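PDB 5LPI: centrosomal protein of 104 kDa, which is required for ciliogenesis and for the structural integrity of the ciliary tip, and is represented here by its array of four zinc fingers. Local coordinates for residues A[43-48]-A[60-65]; A[73-78]-A[101-106]; A[13-18]-A[30-35]. One frame throughout, in Å; residues are numbered along the deposited sequence.

Contact 1 of 3, residues A[43-48]-A[60-65]; sequences DHCKQV and TECDKK. With ZN (zinc ion), chain F.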
loop_
_atom_site.group_PDB
_atom_site.type_symbol
_atom_site.label_atom_id
_atom_site.label_comp_id
_atom_site.label_asym_id
_atom_site.label_seq_id
_atom_site.Cartn_x
_atom_site.Cartn_y
_atom_site.Cartn_z
ATOM N N ASP A 43 7.440 -8.491 -2.505
ATOM C CA ASP A 43 8.653 -9.194 -2.924
ATOM C C ASP A 43 8.791 -10.549 -2.229
ATOM O O ASP A 43 9.482 -11.434 -2.743
ATOM C CB ASP A 43 9.892 -8.336 -2.651
ATOM C CG ASP A 43 11.143 -8.843 -3.379
ATOM O OD1 ASP A 43 11.020 -9.567 -4.395
ATOM O OD2 ASP A 43 12.261 -8.505 -2.930
ATOM N N HIS A 44 8.112 -10.746 -1.100
ATOM C CA HIS A 44 8.305 -11.958 -0.318
ATOM C C HIS A 44 7.430 -13.112 -0.800
ATOM O O HIS A 44 7.898 -14.253 -0.847
ATOM C CB HIS A 44 8.059 -11.622 1.154
ATOM C CG HIS A 44 8.840 -10.427 1.606
ATOM N ND1 HIS A 44 10.203 -10.469 1.801
ATOM C CD2 HIS A 44 8.472 -9.135 1.788
ATOM C CE1 HIS A 44 10.632 -9.266 2.149
ATOM N NE2 HIS A 44 9.603 -8.436 2.131
ATOM N N CYS A 45 6.186 -12.831 -1.212
ATOM C CA CYS A 45 5.257 -13.860 -1.642
ATOM C C CYS A 45 4.840 -13.736 -3.099
ATOM O O CYS A 45 4.170 -14.645 -3.614
ATOM C CB CYS A 45 4.000 -13.837 -0.756
ATOM S SG CYS A 45 2.908 -12.449 -1.092
ATOM N N LYS A 46 5.212 -12.648 -3.771
ATOM C CA LYS A 46 4.942 -12.338 -5.179
ATOM C C LYS A 46 3.470 -12.061 -5.474
ATOM O O LYS A 46 3.078 -12.031 -6.653
ATOM C CB LYS A 46 5.465 -13.427 -6.133
ATOM C CG LYS A 46 6.871 -13.936 -5.790
ATOM C CD LYS A 46 7.927 -12.843 -5.735
ATOM C CE LYS A 46 9.303 -13.439 -5.395
ATOM N NZ LYS A 46 10.370 -12.397 -5.407
ATOM N N GLN A 47 2.644 -11.838 -4.456
ATOM C CA GLN A 47 1.262 -11.431 -4.661
ATOM C C GLN A 47 1.184 -9.915 -4.819
ATOM O O GLN A 47 2.018 -9.186 -4.284
ATOM C CB GLN A 47 0.391 -11.843 -3.478
ATOM C CG GLN A 47 0.334 -13.334 -3.258
ATOM C CD GLN A 47 -0.664 -13.995 -4.168
ATOM O OE1 GLN A 47 -0.289 -14.692 -5.102
ATOM N NE2 GLN A 47 -1.951 -13.772 -3.907
ATOM N N VAL A 48 0.158 -9.449 -5.540
ATOM C CA VAL A 48 -0.146 -8.016 -5.611
ATOM C C VAL A 48 -0.916 -7.618 -4.359
ATOM O O VAL A 48 -1.886 -8.283 -3.977
ATOM C CB VAL A 48 -0.951 -7.678 -6.877
ATOM C CG1 VAL A 48 -1.208 -6.152 -6.953
ATOM C CG2 VAL A 48 -0.202 -8.124 -8.117
ATOM N N THR A 60 -0.064 -10.207 8.762
ATOM C CA THR A 60 -1.181 -11.102 9.025
ATOM C C THR A 60 -1.625 -11.951 7.834
ATOM O O THR A 60 -2.498 -12.805 8.007
ATOM C CB THR A 60 -2.396 -10.310 9.544
ATOM O OG1 THR A 60 -2.979 -9.566 8.471
ATOM C CG2 THR A 60 -1.985 -9.343 10.641
ATOM N N GLU A 61 -1.065 -11.757 6.655
ATOM C CA GLU A 61 -1.632 -12.436 5.497
ATOM C C GLU A 61 -0.594 -13.115 4.615
ATOM O O GLU A 61 -0.848 -14.218 4.117
ATOM C CB GLU A 61 -2.429 -11.417 4.683
ATOM C CG GLU A 61 -3.085 -11.958 3.443
ATOM C CD GLU A 61 -3.879 -10.892 2.722
ATOM O OE1 GLU A 61 -3.747 -9.705 3.086
ATOM O OE2 GLU A 61 -4.640 -11.239 1.798
ATOM N N CYS A 62 0.557 -12.474 4.407
ATOM C CA CYS A 62 1.606 -12.963 3.524
ATOM C C CYS A 62 1.975 -14.411 3.828
ATOM O O CYS A 62 2.006 -14.825 4.988
ATOM C CB CYS A 62 2.837 -12.064 3.690
ATOM S SG CYS A 62 4.203 -12.342 2.565
ATOM N N ASP A 63 2.263 -15.181 2.764
ATOM C CA ASP A 63 2.886 -16.493 2.930
ATOM C C ASP A 63 4.085 -16.438 3.864
ATOM O O ASP A 63 4.372 -17.421 4.559
ATOM C CB ASP A 63 3.362 -17.058 1.592
ATOM C CG ASP A 63 2.219 -17.441 0.665
ATOM O OD1 ASP A 63 1.100 -17.689 1.153
ATOM O OD2 ASP A 63 2.460 -17.493 -0.561
ATOM N N LYS A 64 4.812 -15.315 3.880
ATOM C CA LYS A 64 6.023 -15.191 4.685
ATOM C C LYS A 64 5.801 -14.456 6.012
ATOM O O LYS A 64 6.783 -14.053 6.650
ATOM C CB LYS A 64 7.126 -14.499 3.873
ATOM C CG LYS A 64 7.380 -15.115 2.461
ATOM C CD LYS A 64 7.707 -16.612 2.538
ATOM C CE LYS A 64 7.869 -17.203 1.131
ATOM N NZ LYS A 64 8.147 -18.678 1.175
ATOM N N LYS A 65 4.543 -14.299 6.453
ATOM C CA LYS A 65 4.244 -13.444 7.610
ATOM C C LYS A 65 4.947 -13.899 8.884
ATOM O O LYS A 65 5.265 -13.065 9.745
ATOM C CB LYS A 65 2.738 -13.386 7.859
ATOM C CG LYS A 65 2.155 -14.677 8.419
ATOM C CD LYS A 65 0.633 -14.635 8.379
ATOM C CE LYS A 65 0.024 -15.784 9.172
ATOM N NZ LYS A 65 -1.459 -15.684 9.141
HETATM ZN ZN ZN F . 3.532 -11.044 0.751
HETATM O O HOH W 1 4.281 -17.189 -2.225
#
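Residues 43-48 and 60-65 meet as two loops without strand pairing, their nearest CA atoms being those of Cys-45 and Asp-63, 5.8 Å apart, the second loop making a type I beta turn from Cys-62 to Lys-65. A zinc ion joins them. Cys-45 SG binds it at 2.4 Å from the crowded position between its own backbone N and carbonyl carbon (chi1 74°). Cys-62 SG, anti to its backbone N (chi1 -173°), binds the same ion at 2.3 Å, and His-57 and Cys-42 complete the site. The two cysteines also touch directly, Cys-45 CB resting 3.6 Å from Cys-62 SG. Each sulfur accepts the backbone N-H of the residue two positions further along: Gln-47 N lies 3.4 Å from Cys-45 SG, and Lys-64 N lies 3.3 Å from Cys-62 SG with an N-H...S angle of 161°. Lys-64 chi1 sets CG, beside the backbone N, 3.5 Å from His-44 O and alongside His-44 CB, and the bend at chi2 keeps the later chain, CE included, near the same oxygen. The His-44 ring itself leads away, to Phe-68 and Phe-79. A water donates to both Cys-45 O and Asp-63 OD2, the latter at 2.5 Å. With 212 Å² buried and no direct hydrogen bond between the loops, cohesion probably rests mainly on zinc coordination, and the N-H...S bonds probably spread the thiolate charge.

Contact 2 of 3, residues A[73-78]-A[101-106]; sequences RCSEAV and ANRCPL. With ZN (zinc ion), chain E; ZN (zinc ion), chain H.
Charge pairing dominates between 73-78 and 101-106. Arg-103 starts anti to its backbone N (chi1 165°) and bends at chi2 (59°), which brings its guanidinium side-on to Glu-76. NE and NH2 both donate to the single atom OE2: Arg-103 NE to Glu-76 OE2 measures 2.9 Å and Arg-103 NH2 to the same oxygen also 2.9 Å. OE2 lies in the guanidinium plane, but the carboxylate is turned 89° to it; NE therefore uses the anti lone pair while NH2 arrives from above the carboxylate plane. His-108 ND1 is a further partner of OE2, and Asn-93 O and Asn-110 OD1 engage NH2 and NH1, so the guanidinium is fixed from several directions.

Over one guanidinium face stands Cys-74 O, 3.7 Å above the plane of Arg-103 and over its centre. That carbonyl also accepts a very short bond from Ser-75 OG, 2.4 Å to Cys-74 O, along a lone pair. In a separate van der Waals contact, Cys-74 CB approaches Arg-103 NH2 to 3.3 Å. A water can donate to Glu-76 OE1 and Pro-105 O, although more acceptors compete for it than it has protons.

Metal bonds anchor both segments, to different ions: Cys-74 SG with Cys-71, His-86 and Cys-92, and Cys-104 SG with Cys-107, His-121 and Cys-128. Pro-105 meanwhile packs on helix 54-60 and on Trp-118. This is a junction between neighbouring zinc fingers, in which a salt bridge joins Glu-76, just after the CxxC turn of one C2HC finger, to the strand leading into the CxxC turn of the next.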
loop_
_atom_site.group_PDB
_atom_site.type_symbol
_atom_site.label_atom_id
_atom_site.label_comp_id
_atom_site.label_asym_id
_atom_site.label_seq_id
_atom_site.Cartn_x
_atom_site.Cartn_y
_atom_site.Cartn_z
ATOM N N ARG A 73 7.206 1.003 17.602
ATOM C CA ARG A 73 7.491 2.424 17.414
ATOM C C ARG A 73 6.915 2.933 16.097
ATOM O O ARG A 73 6.111 3.871 16.081
ATOM C CB ARG A 73 9.003 2.679 17.485
ATOM C CG ARG A 73 9.429 4.151 17.414
ATOM C CD ARG A 73 10.954 4.262 17.540
ATOM N NE ARG A 73 11.535 5.387 16.798
ATOM C CZ ARG A 73 11.868 6.551 17.348
ATOM N NH1 ARG A 73 11.679 6.748 18.646
ATOM N NH2 ARG A 73 12.407 7.511 16.609
ATOM N N CYS A 74 7.299 2.319 14.978
ATOM C CA CYS A 74 6.857 2.801 13.678
ATOM C C CYS A 74 5.645 2.060 13.127
ATOM O O CYS A 74 5.107 2.489 12.105
ATOM C CB CYS A 74 7.998 2.720 12.656
ATOM S SG CYS A 74 8.618 1.060 12.392
ATOM N N SER A 75 5.212 0.970 13.762
ATOM C CA SER A 75 4.062 0.153 13.365
ATOM C C SER A 75 4.322 -0.672 12.111
ATOM O O SER A 75 3.409 -1.366 11.645
ATOM C CB SER A 75 2.790 0.984 13.135
ATOM O OG SER A 75 2.847 1.659 11.879
ATOM N N GLU A 76 5.527 -0.634 11.554
ATOM C CA GLU A 76 5.831 -1.357 10.332
ATOM C C GLU A 76 6.291 -2.784 10.634
ATOM O O GLU A 76 6.688 -3.120 11.755
ATOM C CB GLU A 76 6.898 -0.612 9.526
ATOM C CG GLU A 76 6.447 0.782 9.072
ATOM C CD GLU A 76 7.479 1.510 8.224
ATOM O OE1 GLU A 76 8.506 0.895 7.848
ATOM O OE2 GLU A 76 7.262 2.710 7.937
ATOM N N ALA A 77 6.209 -3.630 9.610
ATOM C CA ALA A 77 6.761 -4.976 9.674
ATOM C C ALA A 77 8.267 -4.941 9.451
ATOM O O ALA A 77 8.767 -4.255 8.553
ATOM C CB ALA A 77 6.114 -5.877 8.621
ATOM N N VAL A 78 8.987 -5.690 10.274
ATOM C CA VAL A 78 10.432 -5.831 10.183
ATOM C C VAL A 78 10.735 -7.322 10.249
ATOM O O VAL A 78 10.033 -8.065 10.944
ATOM C CB VAL A 78 11.134 -5.076 11.336
ATOM C CG1 VAL A 78 12.643 -5.257 11.275
ATOM C CG2 VAL A 78 10.759 -3.584 11.310
ATOM N N ALA A 101 -3.590 9.833 11.023
ATOM C CA ALA A 101 -2.641 9.891 9.920
ATOM C C ALA A 101 -2.581 8.577 9.145
ATOM O O ALA A 101 -2.613 7.489 9.730
ATOM C CB ALA A 101 -1.241 10.252 10.438
ATOM N N ASN A 102 -2.482 8.698 7.824
ATOM C CA ASN A 102 -1.960 7.620 6.993
ATOM C C ASN A 102 -0.456 7.472 7.189
ATOM O O ASN A 102 0.264 8.449 7.406
ATOM C CB ASN A 102 -2.202 7.900 5.516
ATOM C CG ASN A 102 -3.636 7.820 5.133
ATOM O OD1 ASN A 102 -4.426 7.157 5.799
ATOM N ND2 ASN A 102 -3.992 8.489 4.035
ATOM N N ARG A 103 0.025 6.242 7.039
ATOM C CA ARG A 103 1.444 5.933 7.133
ATOM C C ARG A 103 1.869 5.205 5.868
ATOM O O ARG A 103 1.378 4.106 5.590
ATOM C CB ARG A 103 1.735 5.071 8.364
ATOM C CG ARG A 103 3.100 4.407 8.355
ATOM C CD ARG A 103 4.221 5.433 8.275
ATOM N NE ARG A 103 5.515 4.879 8.679
ATOM C CZ ARG A 103 6.191 5.255 9.765
ATOM N NH1 ARG A 103 5.702 6.200 10.573
ATOM N NH2 ARG A 103 7.369 4.703 10.035
ATOM N N CYS A 104 2.773 5.810 5.110
ATOM C CA CYS A 104 3.278 5.165 3.900
ATOM C C CYS A 104 4.333 4.141 4.276
ATOM O O CYS A 104 5.345 4.507 4.884
ATOM C CB CYS A 104 3.890 6.162 2.924
ATOM S SG CYS A 104 4.377 5.337 1.381
ATOM N N PRO A 105 4.143 2.864 3.946
ATOM C CA PRO A 105 5.176 1.868 4.241
ATOM C C PRO A 105 6.358 1.917 3.282
ATOM O O PRO A 105 7.362 1.232 3.528
ATOM C CB PRO A 105 4.418 0.547 4.102
ATOM C CG PRO A 105 3.473 0.826 2.931
ATOM C CD PRO A 105 3.019 2.286 3.178
ATOM N N LEU A 106 6.273 2.690 2.197
ATOM C CA LEU A 106 7.373 2.758 1.237
ATOM C C LEU A 106 8.373 3.855 1.591
ATOM O O LEU A 106 9.587 3.640 1.524
ATOM C CB LEU A 106 6.833 2.986 -0.176
ATOM C CG LEU A 106 5.782 1.983 -0.666
ATOM C CD1 LEU A 106 5.369 2.319 -2.099
ATOM C CD2 LEU A 106 6.312 0.529 -0.563
HETATM ZN ZN ZN E . 10.401 0.875 13.955
HETATM ZN ZN ZN H . 5.332 7.199 0.354
HETATM O O HOH W 2 7.669 -0.930 5.482
#

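Contact 3 of 3, residues A[13-18]-A[30-35]; sequences CIFCGE and LHYWKH. With ZN (zinc ion), chain G.
His-31 places CG anti to its backbone N (chi1 180°), whereas the next residue, Tyr-32, keeps CG beside the N (chi1 -49°), and from these two positions both rings reach from helix 27-35 to loop 13-18. This is a C2HC zinc finger: a CxxC turn supplies Cys-13 and Cys-16, the helix supplies His-31, and Cys-36 completes the site. His-31 NE2 binds the zinc at 2.1 Å, with both sulfurs near the plane of its ring, at the edge. Cys-13 SG accepts a nearly straight bond from Cys-16 N, 3.5 Å away, which probably helps to shape the turn. Beside the metal, the edge of Phe-15 is directed at the face of Tyr-32 in an offset edge-to-face pair, planes at 82° and centroids 5.4 Å apart. The closest atoms are Phe-15 CD2 and Tyr-32 CE1, at 3.7 Å. In its own plane the Tyr-32 ring also meets Cys-13 SG, 3.9 Å from Tyr-32 CE1. An alanine in place of Tyr-32 would probably loosen the loop against the helix, since the aromatic pair, the sulfur contact and the hydroxyl would all go. At the ring's far end, one water accepts from Ile-14 N at 3.0 Å and hydrogen-bonds Tyr-32 OH at 2.7 Å.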
loop_
_atom_site.group_PDB
_atom_site.type_symbol
_atom_site.label_atom_id
_atom_site.label_comp_id
_atom_site.label_asym_id
_atom_site.label_seq_id
_atom_site.Cartn_x
_atom_site.Cartn_y
_atom_site.Cartn_z
ATOM N N CYS A 13 -10.792 0.545 -12.428
ATOM C CA CYS A 13 -9.909 0.084 -11.357
ATOM C C CYS A 13 -10.362 0.736 -10.051
ATOM O O CYS A 13 -10.179 1.938 -9.862
ATOM C CB CYS A 13 -8.457 0.447 -11.637
ATOM S SG CYS A 13 -7.329 -0.024 -10.283
ATOM N N ILE A 14 -10.917 -0.062 -9.138
ATOM C CA ILE A 14 -11.378 0.489 -7.868
ATOM C C ILE A 14 -10.247 0.980 -6.978
ATOM O O ILE A 14 -10.512 1.682 -5.995
ATOM C CB ILE A 14 -12.213 -0.547 -7.093
ATOM C CG1 ILE A 14 -11.350 -1.744 -6.713
ATOM C CG2 ILE A 14 -13.405 -1.007 -7.929
ATOM C CD1 ILE A 14 -12.035 -2.678 -5.768
ATOM N N PHE A 15 -8.993 0.648 -7.288
ATOM C CA PHE A 15 -7.888 1.079 -6.437
ATOM C C PHE A 15 -7.393 2.469 -6.795
ATOM O O PHE A 15 -7.274 3.327 -5.918
ATOM C CB PHE A 15 -6.745 0.068 -6.510
ATOM C CG PHE A 15 -7.183 -1.299 -6.150
ATOM C CD1 PHE A 15 -7.524 -1.589 -4.843
ATOM C CD2 PHE A 15 -7.327 -2.275 -7.119
ATOM C CE1 PHE A 15 -7.965 -2.845 -4.496
ATOM C CE2 PHE A 15 -7.764 -3.538 -6.782
ATOM C CZ PHE A 15 -8.088 -3.826 -5.469
ATOM N N CYS A 16 -7.097 2.711 -8.068
ATOM C CA CYS A 16 -6.638 4.032 -8.462
ATOM C C CYS A 16 -7.729 4.878 -9.105
ATOM O O CYS A 16 -7.504 6.073 -9.347
ATOM C CB CYS A 16 -5.442 3.925 -9.413
ATOM S SG CYS A 16 -5.844 3.336 -11.059
ATOM N N GLY A 17 -8.899 4.302 -9.369
ATOM C CA GLY A 17 -10.004 5.053 -9.936
ATOM C C GLY A 17 -10.005 5.160 -11.447
ATOM O O GLY A 17 -11.029 5.544 -12.020
ATOM N N GLU A 18 -8.897 4.828 -12.111
ATOM C CA GLU A 18 -8.816 4.980 -13.557
ATOM C C GLU A 18 -9.889 4.155 -14.250
ATOM O O GLU A 18 -10.235 3.053 -13.814
ATOM C CB GLU A 18 -7.439 4.547 -14.069
ATOM C CG GLU A 18 -6.360 5.610 -13.987
ATOM C CD GLU A 18 -5.080 5.188 -14.691
ATOM O OE1 GLU A 18 -5.139 4.277 -15.553
ATOM O OE2 GLU A 18 -4.015 5.762 -14.377
ATOM N N LEU A 30 -3.912 -7.451 -15.618
ATOM C CA LEU A 30 -2.609 -6.974 -16.060
ATOM C C LEU A 30 -2.308 -5.606 -15.464
ATOM O O LEU A 30 -1.165 -5.322 -15.079
ATOM C CB LEU A 30 -2.570 -6.934 -17.586
ATOM C CG LEU A 30 -1.274 -6.524 -18.279
ATOM C CD1 LEU A 30 -0.086 -7.366 -17.792
ATOM C CD2 LEU A 30 -1.465 -6.696 -19.769
ATOM N N HIS A 31 -3.331 -4.748 -15.394
ATOM C CA HIS A 31 -3.223 -3.471 -14.700
ATOM C C HIS A 31 -2.685 -3.636 -13.280
ATOM O O HIS A 31 -1.727 -2.960 -12.889
ATOM C CB HIS A 31 -4.602 -2.784 -14.687
ATOM C CG HIS A 31 -4.607 -1.462 -13.988
ATOM N ND1 HIS A 31 -3.946 -0.359 -14.483
ATOM C CD2 HIS A 31 -5.192 -1.064 -12.833
ATOM C CE1 HIS A 31 -4.125 0.664 -13.667
ATOM N NE2 HIS A 31 -4.872 0.259 -12.658
ATOM N N TYR A 32 -3.294 -4.524 -12.485
ATOM C CA TYR A 32 -2.845 -4.699 -11.106
ATOM C C TYR A 32 -1.427 -5.252 -11.060
ATOM O O TYR A 32 -0.629 -4.878 -10.194
ATOM C CB TYR A 32 -3.759 -5.647 -10.335
ATOM C CG TYR A 32 -5.262 -5.394 -10.402
ATOM C CD1 TYR A 32 -5.790 -4.107 -10.371
ATOM C CD2 TYR A 32 -6.149 -6.467 -10.469
ATOM C CE1 TYR A 32 -7.184 -3.902 -10.429
ATOM C CE2 TYR A 32 -7.531 -6.272 -10.520
ATOM C CZ TYR A 32 -8.039 -4.984 -10.501
ATOM O OH TYR A 32 -9.409 -4.798 -10.557
ATOM N N TRP A 33 -1.114 -6.183 -11.963
ATOM C CA TRP A 33 0.160 -6.888 -11.900
ATOM C C TRP A 33 1.327 -5.960 -12.217
ATOM O O TRP A 33 2.411 -6.116 -11.638
ATOM C CB TRP A 33 0.130 -8.080 -12.868
ATOM C CG TRP A 33 1.379 -8.905 -12.904
ATOM C CD1 TRP A 33 2.182 -9.122 -13.989
ATOM C CD2 TRP A 33 1.960 -9.652 -11.820
ATOM N NE1 TRP A 33 3.220 -9.951 -13.643
ATOM C CE2 TRP A 33 3.109 -10.294 -12.325
ATOM C CE3 TRP A 33 1.610 -9.855 -10.481
ATOM C CZ2 TRP A 33 3.925 -11.099 -11.533
ATOM C CZ3 TRP A 33 2.413 -10.662 -9.697
ATOM C CH2 TRP A 33 3.558 -11.278 -10.228
ATOM N N LYS A 34 1.125 -4.984 -13.094
ATOM C CA LYS A 34 2.229 -4.172 -13.602
ATOM C C LYS A 34 2.096 -2.666 -13.408
ATOM O O LYS A 34 3.122 -2.003 -13.231
ATOM C CB LYS A 34 2.430 -4.426 -15.103
ATOM C CG LYS A 34 2.994 -5.826 -15.392
ATOM C CD LYS A 34 3.299 -6.000 -16.861
ATOM C CE LYS A 34 3.976 -7.380 -17.069
ATOM N NZ LYS A 34 4.510 -7.567 -18.440
ATOM N N HIS A 35 0.895 -2.106 -13.437
ATOM C CA HIS A 35 0.774 -0.673 -13.706
ATOM C C HIS A 35 0.130 0.151 -12.603
ATOM O O HIS A 35 0.528 1.297 -12.418
ATOM C CB HIS A 35 -0.014 -0.460 -14.999
ATOM C CG HIS A 35 0.614 -1.118 -16.179
ATOM N ND1 HIS A 35 1.862 -0.766 -16.642
ATOM C CD2 HIS A 35 0.183 -2.123 -16.979
ATOM C CE1 HIS A 35 2.172 -1.520 -17.685
ATOM N NE2 HIS A 35 1.170 -2.350 -17.910
HETATM ZN ZN ZN G . -5.413 1.064 -10.761
HETATM O O HOH W 3 -11.183 -2.857 -10.150
#

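From the N terminus the contacts follow in series, none crossing or enclosing another. Contact 3 closes first, tying the 13-18 loop to helix 27-35. Contact 1 comes next and closes the finger made of hairpin 39-41/48-50 and helix 54-60. Contact 2 spans the longest separation, from the 68-70/77-79 hairpin, past helix 83-89, to strand 102-103, and so links the last two fingers. Contacts 1 and 3 touch: Trp-33 packs against Lys-46 O and Val-48, joining the first finger to the second. Contact 2 touches neither, its centre about 17 Å from that of contact 1 and about 23 Å from that of contact 3.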